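Local coordinates for ESX-1 secretion system protein EccA1 (Mycobacterium tuberculosis, PDB 4F3V), which probably hydrolyses ATP to power export of virulence factors by the ESX-1 type VII secretion system, its N-terminal TPR domain being the part described here, at residues E149-V154 with G178-N183; A185-A190 with Y252-T257; I210-A215 with A229-L234. All blocks are in the same frame, centred on the assembly; numbering follows the deposited sequence.

Interaction 1: residues E149-V154 with G178-N183; sequences ERWTDV and GVAAAN. With SO4 (sulfate ion), chain F.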
loop_
_atom_site.group_PDB
_atom_site.type_symbol
_atom_site.label_atom_id
_atom_site.label_comp_id
_atom_site.label_asym_id
_atom_site.label_seq_id
_atom_site.Cartn_x
_atom_site.Cartn_y
_atom_site.Cartn_z
ATOM N N GLU A 149 3.022 -13.063 -3.424
ATOM C CA GLU A 149 3.266 -14.201 -2.502
ATOM C C GLU A 149 4.731 -14.664 -2.482
ATOM O O GLU A 149 5.040 -15.863 -2.297
ATOM C CB GLU A 149 2.330 -15.372 -2.821
ATOM C CG GLU A 149 0.861 -14.975 -2.732
ATOM C CD GLU A 149 -0.122 -16.086 -3.095
ATOM O OE1 GLU A 149 0.174 -17.272 -2.942
ATOM O OE2 GLU A 149 -1.235 -15.753 -3.537
ATOM N N ARG A 150 5.637 -13.699 -2.595
ATOM C CA ARG A 150 7.055 -13.967 -2.525
ATOM C C ARG A 150 7.540 -13.779 -1.082
ATOM O O ARG A 150 8.205 -12.792 -0.752
ATOM C CB ARG A 150 7.784 -13.073 -3.520
ATOM C CG ARG A 150 7.564 -13.549 -4.948
ATOM C CD ARG A 150 8.227 -12.628 -5.963
ATOM N NE ARG A 150 9.689 -12.651 -5.892
ATOM C CZ ARG A 150 10.501 -12.246 -6.877
ATOM N NH1 ARG A 150 10.014 -11.780 -8.026
ATOM N NH2 ARG A 150 11.809 -12.327 -6.715
ATOM N N TRP A 151 7.150 -14.723 -0.225
ATOM C CA TRP A 151 7.281 -14.523 1.215
ATOM C C TRP A 151 8.696 -14.449 1.696
ATOM O O TRP A 151 8.973 -13.685 2.599
ATOM C CB TRP A 151 6.510 -15.590 1.981
ATOM C CG TRP A 151 5.069 -15.628 1.534
ATOM C CD1 TRP A 151 4.415 -16.657 0.887
ATOM C CD2 TRP A 151 4.080 -14.544 1.628
ATOM N NE1 TRP A 151 3.110 -16.307 0.607
ATOM C CE2 TRP A 151 2.848 -15.055 1.031
ATOM C CE3 TRP A 151 4.079 -13.279 2.183
ATOM C CZ2 TRP A 151 1.686 -14.291 0.964
ATOM C CZ3 TRP A 151 2.922 -12.513 2.096
ATOM C CH2 TRP A 151 1.734 -13.018 1.518
ATOM N N THR A 152 9.600 -15.223 1.115
ATOM C CA THR A 152 11.000 -15.138 1.514
ATOM C C THR A 152 11.617 -13.769 1.111
ATOM O O THR A 152 12.434 -13.235 1.839
ATOM C CB THR A 152 11.815 -16.297 0.925
ATOM O OG1 THR A 152 11.542 -16.384 -0.483
ATOM C CG2 THR A 152 11.397 -17.623 1.576
ATOM N N ASP A 153 11.170 -13.182 -0.004
ATOM C CA ASP A 153 11.667 -11.848 -0.417
ATOM C C ASP A 153 11.089 -10.766 0.527
ATOM O O ASP A 153 11.787 -9.800 0.883
ATOM C CB ASP A 153 11.302 -11.558 -1.869
ATOM C CG ASP A 153 12.019 -12.476 -2.854
ATOM O OD1 ASP A 153 13.234 -12.679 -2.677
ATOM O OD2 ASP A 153 11.380 -12.967 -3.821
ATOM N N VAL A 154 9.840 -10.948 0.968
ATOM C CA VAL A 154 9.264 -10.075 1.975
ATOM C C VAL A 154 10.157 -10.058 3.211
ATOM O O VAL A 154 10.576 -9.001 3.662
ATOM C CB VAL A 154 7.827 -10.488 2.360
ATOM C CG1 VAL A 154 7.388 -9.756 3.634
ATOM C CG2 VAL A 154 6.857 -10.206 1.200
ATOM N N GLY A 178 5.452 -11.312 10.056
ATOM C CA GLY A 178 4.529 -12.333 10.622
ATOM C C GLY A 178 3.629 -12.996 9.609
ATOM O O GLY A 178 3.447 -14.212 9.645
ATOM N N VAL A 179 3.081 -12.195 8.682
ATOM C CA VAL A 179 2.289 -12.717 7.582
ATOM C C VAL A 179 3.104 -13.664 6.694
ATOM O O VAL A 179 2.630 -14.754 6.334
ATOM C CB VAL A 179 1.645 -11.575 6.789
ATOM C CG1 VAL A 179 1.056 -12.076 5.479
ATOM C CG2 VAL A 179 0.573 -10.886 7.672
ATOM N N ALA A 180 4.302 -13.222 6.307
ATOM C CA ALA A 180 5.217 -14.043 5.513
ATOM C C ALA A 180 5.519 -15.372 6.241
ATOM O O ALA A 180 5.461 -16.451 5.643
ATOM C CB ALA A 180 6.514 -13.264 5.200
ATOM N N ALA A 181 5.819 -15.301 7.542
ATOM C CA ALA A 181 6.050 -16.528 8.349
ATOM C C ALA A 181 4.867 -17.487 8.335
ATOM O O ALA A 181 5.029 -18.681 8.106
ATOM C CB ALA A 181 6.393 -16.181 9.781
ATOM N N ALA A 182 3.670 -16.954 8.541
ATOM C CA ALA A 182 2.444 -17.761 8.502
ATOM C C ALA A 182 2.253 -18.466 7.159
ATOM O O ALA A 182 1.940 -19.661 7.122
ATOM C CB ALA A 182 1.248 -16.892 8.833
ATOM N N ASN A 183 2.493 -17.745 6.070
ATOM C CA ASN A 183 2.342 -18.305 4.741
ATOM C C ASN A 183 3.400 -19.366 4.401
ATOM O O ASN A 183 3.238 -20.115 3.443
ATOM C CB ASN A 183 2.323 -17.180 3.702
ATOM C CG ASN A 183 0.957 -16.523 3.569
ATOM O OD1 ASN A 183 0.063 -17.089 2.963
ATOM N ND2 ASN A 183 0.799 -15.333 4.121
HETATM S S SO4 F . 12.977 -11.215 -9.816
HETATM O O1 SO4 F . 13.782 -12.402 -9.426
HETATM O O2 SO4 F . 11.651 -11.679 -10.269
HETATM O O3 SO4 F . 12.900 -10.271 -8.654
HETATM O O4 SO4 F . 13.617 -10.515 -10.948
#
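Both faces of the Trp151 indole are covered: CB of Asn183 sits 3.3 Å above one face of the indole plane, and CA of Glu149 lies 3.6 Å over the opposite face. The contact joins consecutive helices 151-158 and 167-183 in the TPR domain of EccA1. Asn183 CB makes a CH-pi contact, 3.4 Å from the centroid of the five-membered ring of Trp151 and 14° off its normal. The Asn183 amide lies over the CE2-CZ2 side of the indole, with ND2 nearest CZ2, the planes 5° apart. Its rotation is fixed within its own helix, where ND2 donates to Val179 O from above the carbonyl plane, so this oxygen accepts a second bond besides that from Asn183 N. Obliquely to the indole, Ala180 CA comes 3.6 Å from Trp151 CE3, while Val179 CG1 meets the CZ3 end. Glu149, with positive phi, closes the preceding helix in a Schellman motif. The guanidinium of Arg150, the N-cap residue, is edged in plane by Asp153 and by a sulfate, probably from the crystallisation liquor, bonded to NH1 and NH2. Side-on, Arg150 NE and NH2 both grip Asp153 OD2; NE, 2.7 Å from Asp153 OD2, meets the anti lone pair of that oxygen.

Interaction 2: residues A185-A190 with Y252-T257; sequences ALFTEA and YRLKTT. With SO4 (sulfate ion), chain G.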
loop_
_atom_site.group_PDB
_atom_site.type_symbol
_atom_site.label_atom_id
_atom_site.label_comp_id
_atom_site.label_asym_id
_atom_site.label_seq_id
_atom_site.Cartn_x
_atom_site.Cartn_y
_atom_site.Cartn_z
ATOM N N ALA A 185 4.205 -21.531 6.789
ATOM C CA ALA A 185 3.888 -22.541 7.798
ATOM C C ALA A 185 4.784 -22.479 9.042
ATOM O O ALA A 185 4.908 -23.464 9.778
ATOM C CB ALA A 185 3.914 -23.946 7.179
ATOM N N LEU A 186 5.370 -21.303 9.281
ATOM C CA LEU A 186 6.181 -21.032 10.461
ATOM C C LEU A 186 5.260 -20.380 11.484
ATOM O O LEU A 186 5.372 -19.198 11.800
ATOM C CB LEU A 186 7.352 -20.119 10.103
ATOM C CG LEU A 186 8.297 -20.637 9.011
ATOM C CD1 LEU A 186 9.412 -19.646 8.736
ATOM C CD2 LEU A 186 8.876 -21.999 9.352
ATOM N N PHE A 187 4.335 -21.185 11.980
ATOM C CA PHE A 187 3.177 -20.675 12.673
ATOM C C PHE A 187 3.492 -20.095 14.057
ATOM O O PHE A 187 2.885 -19.096 14.461
ATOM C CB PHE A 187 2.113 -21.786 12.780
ATOM C CG PHE A 187 1.548 -22.223 11.445
ATOM C CD1 PHE A 187 0.978 -21.290 10.592
ATOM C CD2 PHE A 187 1.600 -23.551 11.032
ATOM C CE1 PHE A 187 0.450 -21.667 9.363
ATOM C CE2 PHE A 187 1.084 -23.929 9.798
ATOM C CZ PHE A 187 0.501 -22.973 8.973
ATOM N N THR A 188 4.417 -20.726 14.785
ATOM C CA THR A 188 4.816 -20.215 16.093
ATOM C C THR A 188 5.487 -18.857 15.955
ATOM O O THR A 188 5.185 -17.932 16.707
ATOM C CB THR A 188 5.739 -21.192 16.847
ATOM O OG1 THR A 188 4.971 -22.337 17.212
ATOM C CG2 THR A 188 6.296 -20.561 18.129
ATOM N N GLU A 189 6.409 -18.748 14.993
ATOM C CA GLU A 189 7.055 -17.481 14.689
ATOM C C GLU A 189 6.010 -16.419 14.281
ATOM O O GLU A 189 6.079 -15.280 14.747
ATOM C CB GLU A 189 8.121 -17.673 13.593
ATOM C CG GLU A 189 8.717 -16.358 13.095
ATOM C CD GLU A 189 9.859 -16.515 12.113
ATOM O OE1 GLU A 189 10.255 -17.659 11.757
ATOM O OE2 GLU A 189 10.355 -15.459 11.683
ATOM N N ALA A 190 5.075 -16.793 13.405
ATOM C CA ALA A 190 3.994 -15.896 12.988
ATOM C C ALA A 190 3.227 -15.349 14.197
ATOM O O ALA A 190 2.994 -14.157 14.301
ATOM C CB ALA A 190 3.030 -16.591 12.037
ATOM N N TYR A 252 -11.656 -24.817 6.716
ATOM C CA TYR A 252 -11.124 -23.641 6.025
ATOM C C TYR A 252 -9.726 -23.329 6.567
ATOM O O TYR A 252 -9.591 -22.822 7.694
ATOM C CB TYR A 252 -12.062 -22.436 6.221
ATOM C CG TYR A 252 -11.814 -21.262 5.300
ATOM C CD1 TYR A 252 -10.605 -20.577 5.322
ATOM C CD2 TYR A 252 -12.811 -20.814 4.423
ATOM C CE1 TYR A 252 -10.400 -19.500 4.483
ATOM C CE2 TYR A 252 -12.609 -19.735 3.585
ATOM C CZ TYR A 252 -11.398 -19.088 3.622
ATOM O OH TYR A 252 -11.184 -18.012 2.806
ATOM N N ARG A 253 -8.691 -23.597 5.772
ATOM C CA ARG A 253 -7.304 -23.398 6.215
ATOM C C ARG A 253 -6.474 -22.623 5.225
ATOM O O ARG A 253 -6.757 -22.622 4.034
ATOM C CB ARG A 253 -6.601 -24.729 6.442
ATOM C CG ARG A 253 -7.394 -25.667 7.302
ATOM C CD ARG A 253 -6.554 -26.757 7.927
ATOM N NE ARG A 253 -7.266 -27.290 9.093
ATOM C CZ ARG A 253 -6.676 -27.765 10.184
ATOM N NH1 ARG A 253 -5.346 -27.787 10.263
ATOM N NH2 ARG A 253 -7.412 -28.216 11.198
ATOM N N LEU A 254 -5.444 -21.973 5.753
ATOM C CA LEU A 254 -4.433 -21.302 4.956
ATOM C C LEU A 254 -3.635 -22.332 4.140
ATOM O O LEU A 254 -3.155 -23.319 4.693
ATOM C CB LEU A 254 -3.494 -20.552 5.895
ATOM C CG LEU A 254 -2.417 -19.711 5.265
ATOM C CD1 LEU A 254 -3.078 -18.643 4.402
ATOM C CD2 LEU A 254 -1.483 -19.157 6.345
ATOM N N LYS A 255 -3.513 -22.117 2.840
ATOM C CA LYS A 255 -2.661 -22.977 2.012
ATOM C C LYS A 255 -1.278 -22.386 2.084
ATOM O O LYS A 255 -1.104 -21.222 1.771
ATOM C CB LYS A 255 -3.160 -23.031 0.569
ATOM C CG LYS A 255 -4.593 -23.523 0.474
ATOM C CD LYS A 255 -5.050 -23.802 -0.959
ATOM C CE LYS A 255 -6.566 -23.971 -1.018
ATOM N NZ LYS A 255 -7.003 -24.312 -2.400
ATOM N N THR A 256 -0.299 -23.136 2.566
ATOM C CA THR A 256 1.020 -22.561 2.798
ATOM C C THR A 256 1.979 -23.001 1.708
ATOM O O THR A 256 1.680 -23.902 0.949
ATOM C CB THR A 256 1.570 -22.927 4.190
ATOM O OG1 THR A 256 1.583 -24.352 4.310
ATOM C CG2 THR A 256 0.732 -22.272 5.332
ATOM N N THR A 257 3.122 -22.327 1.628
ATOM C CA THR A 257 4.186 -22.687 0.703
ATOM C C THR A 257 5.507 -22.782 1.486
ATOM O O THR A 257 5.513 -22.759 2.730
ATOM C CB THR A 257 4.246 -21.685 -0.478
ATOM O OG1 THR A 257 5.163 -22.143 -1.490
ATOM C CG2 THR A 257 4.649 -20.290 -0.009
HETATM S S SO4 G . 4.940 -24.467 14.273
HETATM O O1 SO4 G . 5.709 -25.614 14.803
HETATM O O2 SO4 G . 3.632 -24.424 14.977
HETATM O O3 SO4 G . 5.725 -23.226 14.484
HETATM O O4 SO4 G . 4.725 -24.638 12.815
#
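Van der Waals packing carries this contact, which buries 145 Å² in total. Phe187 and Thr256 reach tip to tip, with CZ of Phe187 3.7 Å from CG2 of Thr256. The Thr256 methyl is anti to its carbonyl carbon, which leaves OG1 in the crowded position (chi1 56°), 3.7 Å from Ala185 CB. A looser apolar touch places Leu254 CD2 at the edge of the phenyl ring, 4.4 Å from Phe187 CE1. Within its own segment the Phe187 ring is covered on one face by Ala185 CA. The positive phi of Ala185 (65°) belongs to a Schellman motif ending helix 167-183, so the turn that stops one helix supplies part of the contact surface. Polar bonding occurs beside the packing: a sulfate, probably from the crystallisation liquor, places O3 2.8 Å from Thr188 N in the first turn of helix 187-198. Thr188 OG1 donates to that same O3, and Gln221 also binds the ion. Thr257 OG1 is paired with Gln261, and Thr257 N with the backbone of Asn183. The extended segment 252-257, between helices 241-248 and 259-263, thus runs past the junction of helices 167-183 and 187-198, while Phe187 also packs on Ala217, Ser220 and Gln221 of helix 207-221.

Interaction 3: residues I210-A215 with A229-L234; sequences IAWYLA and ALLEWL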
loop_
_atom_site.group_PDB
_atom_site.type_symbol
_atom_site.label_atom_id
_atom_site.label_comp_id
_atom_site.label_asym_id
_atom_site.label_seq_id
_atom_site.Cartn_x
_atom_site.Cartn_y
_atom_site.Cartn_z
ATOM N N ILE A 210 -3.542 -8.969 11.005
ATOM C CA ILE A 210 -3.011 -9.499 12.251
ATOM C C ILE A 210 -3.960 -10.603 12.781
ATOM O O ILE A 210 -3.524 -11.734 13.042
ATOM C CB ILE A 210 -2.809 -8.399 13.316
ATOM C CG1 ILE A 210 -1.623 -7.497 12.940
ATOM C CG2 ILE A 210 -2.550 -9.039 14.681
ATOM C CD1 ILE A 210 -1.488 -6.252 13.812
ATOM N N ALA A 211 -5.248 -10.289 12.919
ATOM C CA ALA A 211 -6.207 -11.263 13.493
ATOM C C ALA A 211 -6.423 -12.463 12.566
ATOM O O ALA A 211 -6.447 -13.595 13.012
ATOM C CB ALA A 211 -7.536 -10.585 13.817
ATOM N N TRP A 212 -6.550 -12.198 11.266
ATOM C CA TRP A 212 -6.744 -13.260 10.289
ATOM C C TRP A 212 -5.634 -14.263 10.286
ATOM O O TRP A 212 -5.866 -15.459 10.342
ATOM C CB TRP A 212 -6.887 -12.679 8.882
ATOM C CG TRP A 212 -7.007 -13.728 7.824
ATOM C CD1 TRP A 212 -6.035 -14.133 6.901
ATOM C CD2 TRP A 212 -8.195 -14.518 7.506
ATOM N NE1 TRP A 212 -6.524 -15.114 6.081
ATOM C CE2 TRP A 212 -7.824 -15.387 6.388
ATOM C CE3 TRP A 212 -9.493 -14.594 8.025
ATOM C CZ2 TRP A 212 -8.726 -16.293 5.834
ATOM C CZ3 TRP A 212 -10.389 -15.503 7.459
ATOM C CH2 TRP A 212 -10.010 -16.345 6.392
ATOM N N TYR A 213 -4.403 -13.785 10.224
ATOM C CA TYR A 213 -3.264 -14.691 10.162
ATOM C C TYR A 213 -2.974 -15.362 11.502
ATOM O O TYR A 213 -2.529 -16.516 11.525
ATOM C CB TYR A 213 -2.039 -13.994 9.540
ATOM C CG TYR A 213 -2.156 -13.909 8.028
ATOM C CD1 TYR A 213 -1.953 -15.039 7.228
ATOM C CD2 TYR A 213 -2.495 -12.733 7.396
ATOM C CE1 TYR A 213 -2.078 -14.989 5.837
ATOM C CE2 TYR A 213 -2.624 -12.668 6.007
ATOM C CZ TYR A 213 -2.404 -13.792 5.237
ATOM O OH TYR A 213 -2.530 -13.725 3.868
ATOM N N LEU A 214 -3.237 -14.670 12.613
ATOM C CA LEU A 214 -3.189 -15.344 13.924
ATOM C C LEU A 214 -4.199 -16.478 13.941
ATOM O O LEU A 214 -3.878 -17.574 14.397
ATOM C CB LEU A 214 -3.465 -14.391 15.098
ATOM C CG LEU A 214 -2.329 -13.473 15.595
ATOM C CD1 LEU A 214 -2.867 -12.383 16.546
ATOM C CD2 LEU A 214 -1.244 -14.316 16.288
ATOM N N ALA A 215 -5.428 -16.221 13.472
ATOM C CA ALA A 215 -6.487 -17.254 13.485
ATOM C C ALA A 215 -6.077 -18.428 12.635
ATOM O O ALA A 215 -6.217 -19.597 13.044
ATOM C CB ALA A 215 -7.830 -16.700 13.018
ATOM N N ALA A 229 -12.053 -17.828 18.488
ATOM C CA ALA A 229 -12.119 -16.597 19.279
ATOM C C ALA A 229 -11.614 -15.406 18.421
ATOM O O ALA A 229 -12.250 -14.353 18.365
ATOM C CB ALA A 229 -11.330 -16.741 20.591
ATOM N N LEU A 230 -10.533 -15.622 17.671
ATOM C CA LEU A 230 -10.000 -14.566 16.812
ATOM C C LEU A 230 -10.961 -14.223 15.647
ATOM O O LEU A 230 -11.129 -13.055 15.295
ATOM C CB LEU A 230 -8.599 -14.945 16.305
ATOM C CG LEU A 230 -7.472 -14.888 17.361
ATOM C CD1 LEU A 230 -6.328 -15.852 17.032
ATOM C CD2 LEU A 230 -6.919 -13.475 17.584
ATOM N N LEU A 231 -11.575 -15.248 15.056
ATOM C CA LEU A 231 -12.524 -15.046 13.953
ATOM C C LEU A 231 -13.826 -14.404 14.438
ATOM O O LEU A 231 -14.389 -13.541 13.753
ATOM C CB LEU A 231 -12.786 -16.362 13.205
ATOM C CG LEU A 231 -11.569 -16.928 12.447
ATOM C CD1 LEU A 231 -11.754 -18.365 11.974
ATOM C CD2 LEU A 231 -11.236 -16.045 11.253
ATOM N N GLU A 232 -14.285 -14.767 15.642
ATOM C CA GLU A 232 -15.439 -14.073 16.242
ATOM C C GLU A 232 -15.140 -12.601 16.484
ATOM O O GLU A 232 -15.987 -11.730 16.243
ATOM C CB GLU A 232 -15.890 -14.753 17.560
ATOM C CG GLU A 232 -16.465 -16.144 17.356
ATOM C CD GLU A 232 -16.828 -16.906 18.632
ATOM O OE1 GLU A 232 -16.378 -16.542 19.736
ATOM O OE2 GLU A 232 -17.576 -17.903 18.508
ATOM N N TRP A 233 -13.932 -12.313 16.949
ATOM C CA TRP A 233 -13.518 -10.926 17.131
ATOM C C TRP A 233 -13.541 -10.194 15.800
ATOM O O TRP A 233 -14.050 -9.063 15.701
ATOM C CB TRP A 233 -12.146 -10.865 17.772
ATOM C CG TRP A 233 -11.666 -9.471 17.912
ATOM C CD1 TRP A 233 -11.935 -8.599 18.946
ATOM C CD2 TRP A 233 -10.864 -8.706 16.959
ATOM N NE1 TRP A 233 -11.345 -7.392 18.721
ATOM C CE2 TRP A 233 -10.697 -7.392 17.541
ATOM C CE3 TRP A 233 -10.251 -8.990 15.740
ATOM C CZ2 TRP A 233 -9.976 -6.401 16.911
ATOM C CZ3 TRP A 233 -9.524 -7.979 15.110
ATOM C CH2 TRP A 233 -9.398 -6.722 15.678
ATOM N N LEU A 234 -13.012 -10.837 14.759
ATOM C CA LEU A 234 -12.995 -10.237 13.407
ATOM C C LEU A 234 -14.389 -9.999 12.857
ATOM O O LEU A 234 -14.648 -8.934 12.309
ATOM C CB LEU A 234 -12.233 -11.100 12.408
ATOM C CG LEU A 234 -10.771 -10.794 12.140
ATOM C CD1 LEU A 234 -10.261 -11.833 11.121
ATOM C CD2 LEU A 234 -10.530 -9.349 11.621
#
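Two consecutive antiparallel helices, 207-221 and 224-237, form a helical hairpin of the TPR domain, in which Ala211 and Ala215 of the first helix meet leucines and a tryptophan of the second. The short segments run at 155° to each other with axes 8.8 Å apart at closest approach, and together they bury 359 Å², mainly through apolar side chains. Ala211 and Ala215, one turn apart, both point toward the partner helix. Ala215 CB meets the flank of Leu230, CB to CB, and also touches Leu231 CG at 3.8 Å. The remainder of Leu230 reaches over the first helix: its CG is anti to the carbonyl carbon (chi1 -72°), and CD1 lies 3.7 Å from Ala215 N and also against Leu214 CB. Leu231 has a similar first torsion, but it leaves the backbone alongside the interface, and its end comes nearer than its root. Its CD2 crosses obliquely to the Trp212 indole, 3.9 Å from CZ3. The side chain of Trp212 leaves the backbone away from helix 224-237, CG anti to the backbone N (chi1 177°), yet Trp212 CB remains 4.1 Å from Leu234 CD1, a methyl near the ring plane at the indole edge. Trp212 also packs on Ala246 and makes a cation-pi contact with Lys242, both of helix 241-248, so a third helix covers this flank. Leu231 and Leu234 also touch that helix, through Leu247 and Val243. Tyr213 packs instead on helices 167-183 and 187-198. At the far end Ala211 is clasped by two side chains: Leu234 CG approaches its methyl to 3.6 Å, while the exposed Trp233 extends its indole with CG anti to its backbone N, bringing CZ3 obliquely to 3.5 Å from Ala211 CB.

Overall arrangement
Interactions 1 and 3 are buried contacts between successive helices, whereas interaction 2 is a smaller surface contact between a helix start and an extended segment. Interaction 1 relies on an indole stacked against an amide, interaction 3 on leucine, alanine and tryptophan side chains packed together, and interaction 2 on a few touches of methyls on a phenyl ring and an alanine. They join through shared elements: helix 167-183 serves interaction 1 and ends at the turn used by interaction 2, where Asn183 O lies 2.9 Å from Thr257 N, a probable hydrogen bond. Tyr213, from segment 210-215, packs on Val179, Ala182 and Asn183, linking interactions 1 and 3, while Tyr252 against Trp212 ties interaction 2 to interaction 3.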